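Local structure of putative PAS/PAC sensor protein (Nakamurella multipartita DSM 44233, 6HMJ) at residues Leu34-Gly39 against Leu49-Pro54. The protein senses blue light through a flavin mononucleotide chromophore and probably couples this to RNA binding and the regulation of translation. Residues are numbered along the deposited sequence; the frame is centred on the assembly and turned at random.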
ATOM      1  N   LEU A  34      -7.098 -40.388 -36.203  1.00 71.45           N
ATOM      2  CA  LEU A  34      -8.269 -40.183 -37.047  1.00 72.24           C
ATOM      3  C   LEU A  34      -9.564 -40.424 -36.279  1.00 73.83           C
ATOM      4  O   LEU A  34     -10.584 -39.794 -36.581  1.00 74.39           O
ATOM      5  CB  LEU A  34      -8.186 -41.091 -38.274  1.00 72.28           C
ATOM      6  CG  LEU A  34      -6.956 -40.869 -39.164  1.00 72.51           C
ATOM      7  CD1 LEU A  34      -6.965 -41.806 -40.367  1.00 73.61           C
ATOM      8  CD2 LEU A  34      -6.855 -39.418 -39.620  1.00 72.32           C
ATOM      9  N   GLY A  35      -9.547 -41.316 -35.286  1.00 73.85           N
ATOM     10  CA  GLY A  35     -10.717 -41.554 -34.461  1.00 75.34           C
ATOM     11  C   GLY A  35     -11.144 -43.006 -34.407  1.00 77.91           C
ATOM     12  O   GLY A  35     -12.322 -43.303 -34.179  1.00 80.54           O
ATOM     13  N   PHE A  36     -10.199 -43.921 -34.607  1.00 77.07           N
ATOM     14  CA  PHE A  36     -10.492 -45.343 -34.672  1.00 76.33           C
ATOM     15  C   PHE A  36      -9.412 -46.127 -33.946  1.00 74.90           C
ATOM     16  O   PHE A  36      -8.240 -45.746 -33.955  1.00 71.64           O
ATOM     17  CB  PHE A  36     -10.552 -45.853 -36.119  1.00 76.11           C
ATOM     18  CG  PHE A  36     -11.761 -45.405 -36.879  1.00 76.71           C
ATOM     19  CD1 PHE A  36     -11.687 -44.319 -37.731  1.00 75.41           C
ATOM     20  CD2 PHE A  36     -12.964 -46.079 -36.760  1.00 79.84           C
ATOM     21  CE1 PHE A  36     -12.794 -43.904 -38.446  1.00 77.10           C
ATOM     22  CE2 PHE A  36     -14.077 -45.671 -37.472  1.00 81.04           C
ATOM     23  CZ  PHE A  36     -13.991 -44.582 -38.317  1.00 79.58           C
ATOM     24  N   ALA A  37      -9.812 -47.225 -33.312  1.00 78.26           N
ATOM     25  CA  ALA A  37      -8.815 -48.143 -32.798  1.00 80.31           C
ATOM     26  C   ALA A  37      -8.108 -48.784 -33.993  1.00 82.67           C
ATOM     27  O   ALA A  37      -8.683 -48.885 -35.080  1.00 82.93           O
ATOM     28  CB  ALA A  37      -9.452 -49.214 -31.924  1.00 82.98           C
ATOM     29  N   PRO A  38      -6.862 -49.228 -33.822  1.00 85.14           N
ATOM     30  CA  PRO A  38      -6.135 -49.766 -34.985  1.00 87.82           C
ATOM     31  C   PRO A  38      -6.847 -50.917 -35.677  1.00 91.53           C
ATOM     32  O   PRO A  38      -6.815 -51.009 -36.911  1.00 91.85           O
ATOM     33  CB  PRO A  38      -4.793 -50.205 -34.379  1.00 89.30           C
ATOM     34  CG  PRO A  38      -4.647 -49.376 -33.146  1.00 88.51           C
ATOM     35  CD  PRO A  38      -6.027 -49.191 -32.609  1.00 87.90           C
ATOM     36  N   GLY A  39      -7.495 -51.801 -34.917  1.00 95.14           N
ATOM     37  CA  GLY A  39      -8.204 -52.927 -35.500  1.00 98.87           C
ATOM     38  C   GLY A  39      -9.512 -52.574 -36.179  1.00 98.28           C
ATOM     39  O   GLY A  39      -9.989 -53.350 -37.016  1.00102.01           O
ATOM     40  N   LEU A  49      -7.692 -38.922 -46.476  1.00 74.49           N
ATOM     41  CA  LEU A  49      -8.349 -37.778 -47.100  1.00 76.50           C
ATOM     42  C   LEU A  49      -9.794 -37.631 -46.644  1.00 76.97           C
ATOM     43  O   LEU A  49     -10.323 -36.514 -46.615  1.00 75.98           O
ATOM     44  CB  LEU A  49      -8.288 -37.899 -48.621  1.00 79.63           C
ATOM     45  CG  LEU A  49      -6.883 -37.800 -49.220  1.00 80.82           C
ATOM     46  CD1 LEU A  49      -6.799 -38.585 -50.522  1.00 83.76           C
ATOM     47  CD2 LEU A  49      -6.471 -36.347 -49.422  1.00 81.37           C
ATOM     48  N   ALA A  50     -10.450 -38.738 -46.292  1.00 79.12           N
ATOM     49  CA  ALA A  50     -11.832 -38.670 -45.833  1.00 78.74           C
ATOM     50  C   ALA A  50     -11.958 -37.967 -44.487  1.00 75.93           C
ATOM     51  O   ALA A  50     -13.048 -37.488 -44.155  1.00 75.95           O
ATOM     52  CB  ALA A  50     -12.431 -40.076 -45.747  1.00 79.08           C
ATOM     53  N   HIS A  51     -10.878 -37.898 -43.708  1.00 75.30           N
ATOM     54  CA  HIS A  51     -10.880 -37.170 -42.444  1.00 75.75           C
ATOM     55  C   HIS A  51     -10.288 -35.771 -42.564  1.00 76.77           C
ATOM     56  O   HIS A  51     -10.205 -35.063 -41.555  1.00 77.87           O
ATOM     57  CB  HIS A  51     -10.116 -37.958 -41.376  1.00 73.79           C
ATOM     58  CG  HIS A  51     -10.766 -39.252 -40.999  1.00 76.19           C
ATOM     59  ND1 HIS A  51     -10.345 -40.468 -41.492  1.00 76.34           N
ATOM     60  CD2 HIS A  51     -11.809 -39.519 -40.180  1.00 76.75           C
ATOM     61  CE1 HIS A  51     -11.100 -41.429 -40.990  1.00 77.89           C
ATOM     62  NE2 HIS A  51     -11.997 -40.880 -40.191  1.00 77.31           N
ATOM     63  N   LEU A  52      -9.865 -35.364 -43.756  1.00 76.86           N
ATOM     64  CA  LEU A  52      -9.494 -33.981 -44.010  1.00 77.83           C
ATOM     65  C   LEU A  52     -10.701 -33.211 -44.533  1.00 79.39           C
ATOM     66  O   LEU A  52     -11.677 -33.789 -45.021  1.00 80.62           O
ATOM     67  CB  LEU A  52      -8.341 -33.878 -45.009  1.00 79.51           C
ATOM     68  CG  LEU A  52      -6.922 -34.157 -44.504  1.00 78.75           C
ATOM     69  CD1 LEU A  52      -6.776 -35.529 -43.877  1.00 78.02           C
ATOM     70  CD2 LEU A  52      -5.937 -33.991 -45.652  1.00 79.69           C
ATOM     71  N   HIS A  53     -10.621 -31.897 -44.436  1.00 79.33           N
ATOM     72  CA  HIS A  53     -11.703 -31.079 -44.960  1.00 79.71           C
ATOM     73  C   HIS A  53     -11.625 -31.041 -46.485  1.00 81.28           C
ATOM     74  O   HIS A  53     -10.526 -30.999 -47.044  1.00 81.32           O
ATOM     75  CB  HIS A  53     -11.632 -29.662 -44.396  1.00 77.16           C
ATOM     76  CG  HIS A  53     -12.837 -28.830 -44.705  1.00 80.39           C
ATOM     77  ND1 HIS A  53     -12.915 -28.010 -45.810  1.00 81.93           N
ATOM     78  CD2 HIS A  53     -14.019 -28.701 -44.057  1.00 79.87           C
ATOM     79  CE1 HIS A  53     -14.090 -27.408 -45.827  1.00 86.13           C
ATOM     80  NE2 HIS A  53     -14.779 -27.809 -44.775  1.00 83.95           N
ATOM     81  N   PRO A  54     -12.773 -31.080 -47.184  1.00 83.68           N
ATOM     82  CA  PRO A  54     -12.749 -31.030 -48.653  1.00 86.26           C
ATOM     83  C   PRO A  54     -11.751 -30.036 -49.224  1.00 87.08           C
ATOM     84  O   PRO A  54     -11.116 -30.307 -50.248  1.00 88.88           O
ATOM     85  CB  PRO A  54     -14.189 -30.633 -48.997  1.00 90.29           C
ATOM     86  CG  PRO A  54     -14.999 -31.283 -47.926  1.00 89.25           C
ATOM     87  CD  PRO A  54     -14.140 -31.292 -46.671  1.00 85.19           C
TER
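The imidazole of His51 reaches across to Leu34, whose CB lies almost straight above the ring centre, 4.0 Å from the centroid, a CH-pi contact. The two methyls reach the ND1 side and the base of the ring: CD1 lies 3.8 Å from His51 ND1, and CD2 lies 4.0 Å from His51 CB. The CB of His51 already points to the 34-39 segment, and CG, anti to the carbonyl carbon (chi1 -66°), carries the imidazole on to meet Leu34. A flat but polar ring suits this place, because its face accepts aliphatic packing while ND1 hydrogen-bonds to the carbonyl of Val47 in helix 45-50, a bond that should help fix the ring's rotation. Leu34 closes helix 28-34 in a Schellman motif of the N-terminal PAS region; Gly35 is the C-prime residue of the motif, and at this positive phi (125°) a CB would jam against the carbonyl oxygen of Leu34, which by itself calls for glycine. Just past it, Phe36, its backbone extended, meets His51 NE2 with CE1 at 3.6 Å, rim to rim, planes at 69°. Leu34's branched aliphatic chain suits a buried site between imidazole and Leu43; Phe36's ring is long enough to reach the histidine while touching Val41.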